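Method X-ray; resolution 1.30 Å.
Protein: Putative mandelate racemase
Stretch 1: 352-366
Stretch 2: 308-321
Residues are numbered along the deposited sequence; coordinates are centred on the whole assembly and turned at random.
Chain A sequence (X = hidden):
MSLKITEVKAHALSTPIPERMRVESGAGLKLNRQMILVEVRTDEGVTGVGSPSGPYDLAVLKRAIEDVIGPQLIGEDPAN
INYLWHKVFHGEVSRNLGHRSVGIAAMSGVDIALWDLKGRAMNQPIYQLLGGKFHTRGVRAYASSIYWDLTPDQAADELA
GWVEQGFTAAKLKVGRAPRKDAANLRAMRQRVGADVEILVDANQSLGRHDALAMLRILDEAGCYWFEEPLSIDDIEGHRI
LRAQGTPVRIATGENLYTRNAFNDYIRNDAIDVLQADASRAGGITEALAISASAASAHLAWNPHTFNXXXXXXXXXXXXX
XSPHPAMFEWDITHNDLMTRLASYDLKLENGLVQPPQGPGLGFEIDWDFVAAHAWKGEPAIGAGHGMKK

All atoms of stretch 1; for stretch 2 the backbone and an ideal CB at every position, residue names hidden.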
# COMPACT_ATOMS: atom_id res chain seq x y z
N LEU A 352 5.88 -16.64 -30.82
CA LEU A 352 6.50 -15.38 -30.41
C LEU A 352 5.68 -14.16 -30.81
O LEU A 352 5.03 -14.16 -31.86
CB LEU A 352 7.88 -15.24 -31.03
CG LEU A 352 8.81 -16.45 -31.00
CD1 LEU A 352 10.15 -16.04 -31.62
CD2 LEU A 352 9.01 -16.98 -29.58
N VAL A 353 5.73 -13.12 -29.98
CA VAL A 353 5.17 -11.81 -30.34
C VAL A 353 6.31 -10.81 -30.51
O VAL A 353 7.41 -11.01 -29.99
CB VAL A 353 4.17 -11.29 -29.28
CG1 VAL A 353 2.98 -12.23 -29.15
CG2 VAL A 353 4.85 -11.11 -27.93
N GLN A 354 6.05 -9.73 -31.23
CA GLN A 354 7.02 -8.65 -31.38
C GLN A 354 6.48 -7.39 -30.73
O GLN A 354 5.27 -7.15 -30.77
CB GLN A 354 7.32 -8.38 -32.85
CG GLN A 354 8.08 -9.50 -33.57
CD GLN A 354 9.55 -9.58 -33.20
OE1 GLN A 354 10.05 -8.78 -32.41
NE2 GLN A 354 10.25 -10.54 -33.79
N PRO A 355 7.35 -6.57 -30.14
CA PRO A 355 6.87 -5.32 -29.56
C PRO A 355 6.35 -4.39 -30.66
O PRO A 355 6.76 -4.53 -31.81
CB PRO A 355 8.13 -4.72 -28.91
CG PRO A 355 9.27 -5.37 -29.62
CD PRO A 355 8.81 -6.76 -29.95
N PRO A 356 5.45 -3.46 -30.31
CA PRO A 356 5.00 -2.45 -31.27
C PRO A 356 6.19 -1.67 -31.81
O PRO A 356 7.17 -1.44 -31.09
CB PRO A 356 4.11 -1.53 -30.41
CG PRO A 356 3.69 -2.38 -29.24
CD PRO A 356 4.88 -3.26 -28.97
N GLN A 357 6.11 -1.25 -33.07
CA GLN A 357 7.27 -0.67 -33.75
C GLN A 357 7.26 0.85 -33.89
O GLN A 357 8.27 1.44 -34.30
CB GLN A 357 7.46 -1.34 -35.11
CG GLN A 357 7.85 -2.81 -34.99
CD GLN A 357 9.10 -3.00 -34.15
OE1 GLN A 357 10.03 -2.21 -34.23
NE2 GLN A 357 9.12 -4.06 -33.32
N GLY A 358 6.15 1.49 -33.55
CA GLY A 358 6.07 2.94 -33.64
C GLY A 358 6.80 3.64 -32.51
O GLY A 358 7.42 3.01 -31.66
N PRO A 359 6.72 4.98 -32.49
CA PRO A 359 7.37 5.75 -31.43
C PRO A 359 6.69 5.56 -30.07
O PRO A 359 5.48 5.34 -30.01
CB PRO A 359 7.19 7.21 -31.89
CG PRO A 359 6.82 7.13 -33.33
CD PRO A 359 6.11 5.83 -33.51
N GLY A 360 7.47 5.67 -29.00
CA GLY A 360 6.92 5.51 -27.66
C GLY A 360 6.43 4.10 -27.44
O GLY A 360 7.12 3.12 -27.76
N LEU A 361 5.21 3.97 -26.92
CA LEU A 361 4.60 2.65 -26.78
C LEU A 361 4.38 2.00 -28.15
O LEU A 361 4.30 0.79 -28.26
CB LEU A 361 3.28 2.72 -26.01
CG LEU A 361 3.42 2.98 -24.50
CD1 LEU A 361 2.10 3.45 -23.93
CD2 LEU A 361 3.91 1.72 -23.79
N GLY A 362 4.28 2.83 -29.19
CA GLY A 362 4.39 2.35 -30.55
C GLY A 362 3.12 2.02 -31.30
O GLY A 362 3.17 1.33 -32.32
N PHE A 363 1.98 2.51 -30.81
CA PHE A 363 0.71 2.32 -31.51
C PHE A 363 -0.16 3.56 -31.34
O PHE A 363 0.18 4.46 -30.59
CB PHE A 363 -0.04 1.10 -30.96
CG PHE A 363 -0.13 1.07 -29.47
CD1 PHE A 363 -0.87 2.02 -28.78
CD2 PHE A 363 0.55 0.11 -28.74
CE1 PHE A 363 -0.95 2.01 -27.41
CE2 PHE A 363 0.47 0.09 -27.37
CZ PHE A 363 -0.27 1.04 -26.70
N GLU A 364 -1.29 3.57 -32.04
CA GLU A 364 -2.25 4.66 -31.96
C GLU A 364 -3.46 4.28 -31.11
O GLU A 364 -3.99 3.17 -31.22
CB GLU A 364 -2.71 5.07 -33.36
CG GLU A 364 -1.60 5.57 -34.27
CD GLU A 364 -1.04 6.91 -33.84
OE1 GLU A 364 -1.49 7.45 -32.80
OE2 GLU A 364 -0.16 7.45 -34.55
N ILE A 365 -3.90 5.22 -30.27
CA ILE A 365 -5.14 5.06 -29.50
C ILE A 365 -6.34 5.40 -30.38
O ILE A 365 -6.32 6.40 -31.10
CB ILE A 365 -5.17 5.98 -28.27
CG1 ILE A 365 -4.08 5.61 -27.26
CG2 ILE A 365 -6.55 5.97 -27.62
CD1 ILE A 365 -4.26 4.25 -26.63
N ASP A 366 -7.40 4.59 -30.29
CA ASP A 366 -8.66 4.93 -30.95
C ASP A 366 -9.45 5.81 -30.00
O ASP A 366 -10.12 5.32 -29.09
CB ASP A 366 -9.45 3.66 -31.29
CG ASP A 366 -10.76 3.95 -32.03
OD1 ASP A 366 -11.26 5.09 -31.96
OD2 ASP A 366 -11.29 3.02 -32.66
N UNK A 308 -4.86 -4.48 -19.75
CA UNK A 308 -5.25 -3.85 -21.01
C UNK A 308 -4.06 -3.83 -21.97
O UNK A 308 -2.96 -4.23 -21.60
CB UNK A 308 -5.77 -2.43 -20.77
N UNK A 309 -4.27 -3.37 -23.20
CA UNK A 309 -3.22 -3.45 -24.19
C UNK A 309 -2.04 -2.52 -23.87
O UNK A 309 -0.92 -2.75 -24.32
CB UNK A 309 -3.79 -3.12 -25.57
N UNK A 310 -2.30 -1.46 -23.11
CA UNK A 310 -1.22 -0.56 -22.72
C UNK A 310 -0.32 -1.22 -21.69
O UNK A 310 0.90 -1.16 -21.80
CB UNK A 310 -1.78 0.75 -22.17
N UNK A 311 -0.92 -1.89 -20.70
CA UNK A 311 -0.08 -2.58 -19.73
C UNK A 311 0.71 -3.70 -20.40
O UNK A 311 1.87 -3.94 -20.08
CB UNK A 311 -0.93 -3.14 -18.59
N UNK A 312 0.09 -4.38 -21.36
CA UNK A 312 0.79 -5.37 -22.15
C UNK A 312 1.96 -4.75 -22.94
O UNK A 312 3.10 -5.20 -22.84
CB UNK A 312 -0.19 -6.05 -23.10
N UNK A 313 1.68 -3.70 -23.71
CA UNK A 313 2.72 -3.08 -24.52
C UNK A 313 3.87 -2.53 -23.68
O UNK A 313 5.03 -2.70 -24.06
CB UNK A 313 2.12 -1.96 -25.36
N UNK A 314 3.56 -1.87 -22.57
CA UNK A 314 4.61 -1.27 -21.74
C UNK A 314 5.57 -2.35 -21.27
O UNK A 314 6.79 -2.19 -21.38
CB UNK A 314 4.01 -0.53 -20.54
N UNK A 315 5.04 -3.44 -20.74
CA UNK A 315 5.90 -4.55 -20.33
C UNK A 315 6.64 -5.19 -21.49
O UNK A 315 7.79 -5.59 -21.35
CB UNK A 315 5.07 -5.61 -19.61
N UNK A 316 5.99 -5.30 -22.65
CA UNK A 316 6.62 -5.97 -23.78
C UNK A 316 7.88 -5.25 -24.28
O UNK A 316 8.84 -5.90 -24.68
CB UNK A 316 5.61 -6.10 -24.92
N UNK A 317 7.86 -3.92 -24.27
CA UNK A 317 9.08 -3.19 -24.62
C UNK A 317 10.24 -3.60 -23.72
O UNK A 317 11.36 -3.83 -24.19
CB UNK A 317 8.85 -1.68 -24.52
N UNK A 318 9.96 -3.70 -22.43
CA UNK A 318 11.01 -4.06 -21.48
C UNK A 318 11.44 -5.51 -21.64
O UNK A 318 12.63 -5.82 -21.62
CB UNK A 318 10.53 -3.81 -20.05
N UNK A 319 10.46 -6.40 -21.79
CA UNK A 319 10.77 -7.82 -21.95
C UNK A 319 11.60 -8.06 -23.21
O UNK A 319 12.56 -8.83 -23.19
CB UNK A 319 9.48 -8.64 -22.00
N UNK A 320 11.23 -7.40 -24.30
CA UNK A 320 11.98 -7.56 -25.55
C UNK A 320 13.46 -7.17 -25.39
O UNK A 320 14.34 -7.75 -26.02
CB UNK A 320 11.34 -6.72 -26.65
N UNK A 321 13.70 -6.17 -24.53
CA UNK A 321 15.04 -5.63 -24.31
C UNK A 321 15.84 -6.39 -23.26
O UNK A 321 17.05 -6.19 -23.13
CB UNK A 321 14.94 -4.16 -23.90

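Position 308 has an extended backbone (phi/psi -159/175) directly before a helix and lies beyond the reach of stretch 1, so a capping residue such as Asp, Asn, Ser or Thr would suit it. It is D308, whose OD1 accepts from the backbone N of 311 at 2.9 Å.

At 309 the CA-to-CB bond points toward stretch 1, but no atom of that stretch lies within 5.5 Å of the ideal CB. Many side chains would fit; the deposited I309 has modest contact, its backbone O lying 4.4 Å from F363 CE2.

Position 310 points sideways, its ideal CB 4.8 Å from F363 CZ and 5.0 Å from L361 CD1. These apolar neighbours leave room for a branched aliphatic such as Ile, Leu or Val, or for Met. I310 spreads among three residues: its CG2 is 3.9 Å from L361 CD1, its CG1 4.1 Å from F363 CZ and its CD1 4.1 Å from I365 CD1.

Positions 311 and 312 offer stretch 1 nothing, one pointing away and the other out of reach; they are T311 and V312.

At 313 CB points toward stretch 1 and the ideal CB is already 3.3 Å from F363 CE2, with P356 CG at 4.2 Å, so a small residue, Ala or Gly, is expected. A313 places its methyl at the edge of the F363 ring.

Position 314 points sideways with its ideal CB 4.0 Å from L361 CD2; a small apolar residue is a natural candidate. A314 packs its CA 3.7 Å from L361 CD2.

Position 315 points away and is left open by stretch 1; N315 turns back to its own helix, ND2 donating to T311 O at 2.8 Å.

Position 316 points toward the two prolines, its ideal CB 4.9 Å from P355 CA, a distance suited to Leu, Met or Ile. L316 brings CD2 to 3.7 Å from P355 CA and 4.0 Å from V353 CG2.

From 317 CB leaves sideways, yet the turn from P359 to G362 presents carbonyl oxygens within range of a long donor: His, Gln, Lys or Arg could be considered. H317 uses NE2 to donate to L361 O at 2.8 Å and 167°, nearly in line, with the acceptor near the ring plane.

Positions 318 and 319, out of reach, hold L318 and V319.

At 320 the ideal CB meets P355 CG at 3.9 Å, favouring a small apolar residue; A320 makes that contact. Position 321, also out of reach, is A321.

Stretch 2 308-321: DIITVAANLHLVAA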
# COMPACT_ATOMS: atom_id res chain seq x y z
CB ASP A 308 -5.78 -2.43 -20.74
CG ASP A 308 -4.75 -1.56 -20.04
OD1 ASP A 308 -3.74 -1.23 -20.69
OD2 ASP A 308 -4.95 -1.22 -18.85
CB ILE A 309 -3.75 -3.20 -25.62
CG1 ILE A 309 -2.77 -3.73 -26.67
CG2 ILE A 309 -4.06 -1.73 -25.83
CD1 ILE A 309 -2.60 -5.23 -26.68
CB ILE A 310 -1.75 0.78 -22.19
CG1 ILE A 310 -2.58 1.46 -23.28
CG2 ILE A 310 -0.59 1.66 -21.72
CD1 ILE A 310 -2.94 2.89 -22.96
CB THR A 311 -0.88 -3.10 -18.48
OG1 THR A 311 -1.80 -4.14 -18.84
CG2 THR A 311 -1.67 -1.98 -17.83
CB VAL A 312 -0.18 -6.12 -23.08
CG1 VAL A 312 0.56 -6.94 -24.15
CG2 VAL A 312 -1.09 -7.01 -22.24
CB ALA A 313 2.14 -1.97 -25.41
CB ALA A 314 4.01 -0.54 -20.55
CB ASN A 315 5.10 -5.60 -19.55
CG ASN A 315 4.76 -5.15 -18.16
OD1 ASN A 315 5.64 -5.04 -17.30
ND2 ASN A 315 3.48 -4.86 -17.92
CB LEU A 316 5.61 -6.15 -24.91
CG LEU A 316 6.09 -6.99 -26.08
CD1 LEU A 316 6.65 -8.34 -25.60
CD2 LEU A 316 4.93 -7.19 -27.06
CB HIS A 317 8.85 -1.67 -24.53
CG HIS A 317 8.11 -1.11 -25.70
ND1 HIS A 317 8.75 -0.73 -26.86
CD2 HIS A 317 6.79 -0.88 -25.89
CE1 HIS A 317 7.85 -0.28 -27.72
NE2 HIS A 317 6.65 -0.37 -27.16
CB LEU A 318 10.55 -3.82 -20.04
CG LEU A 318 10.68 -2.38 -19.56
CD1 LEU A 318 9.86 -1.41 -20.41
CD2 LEU A 318 10.28 -2.28 -18.09
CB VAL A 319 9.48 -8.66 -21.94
CG1 VAL A 319 9.74 -10.09 -22.40
CG2 VAL A 319 8.87 -8.61 -20.54
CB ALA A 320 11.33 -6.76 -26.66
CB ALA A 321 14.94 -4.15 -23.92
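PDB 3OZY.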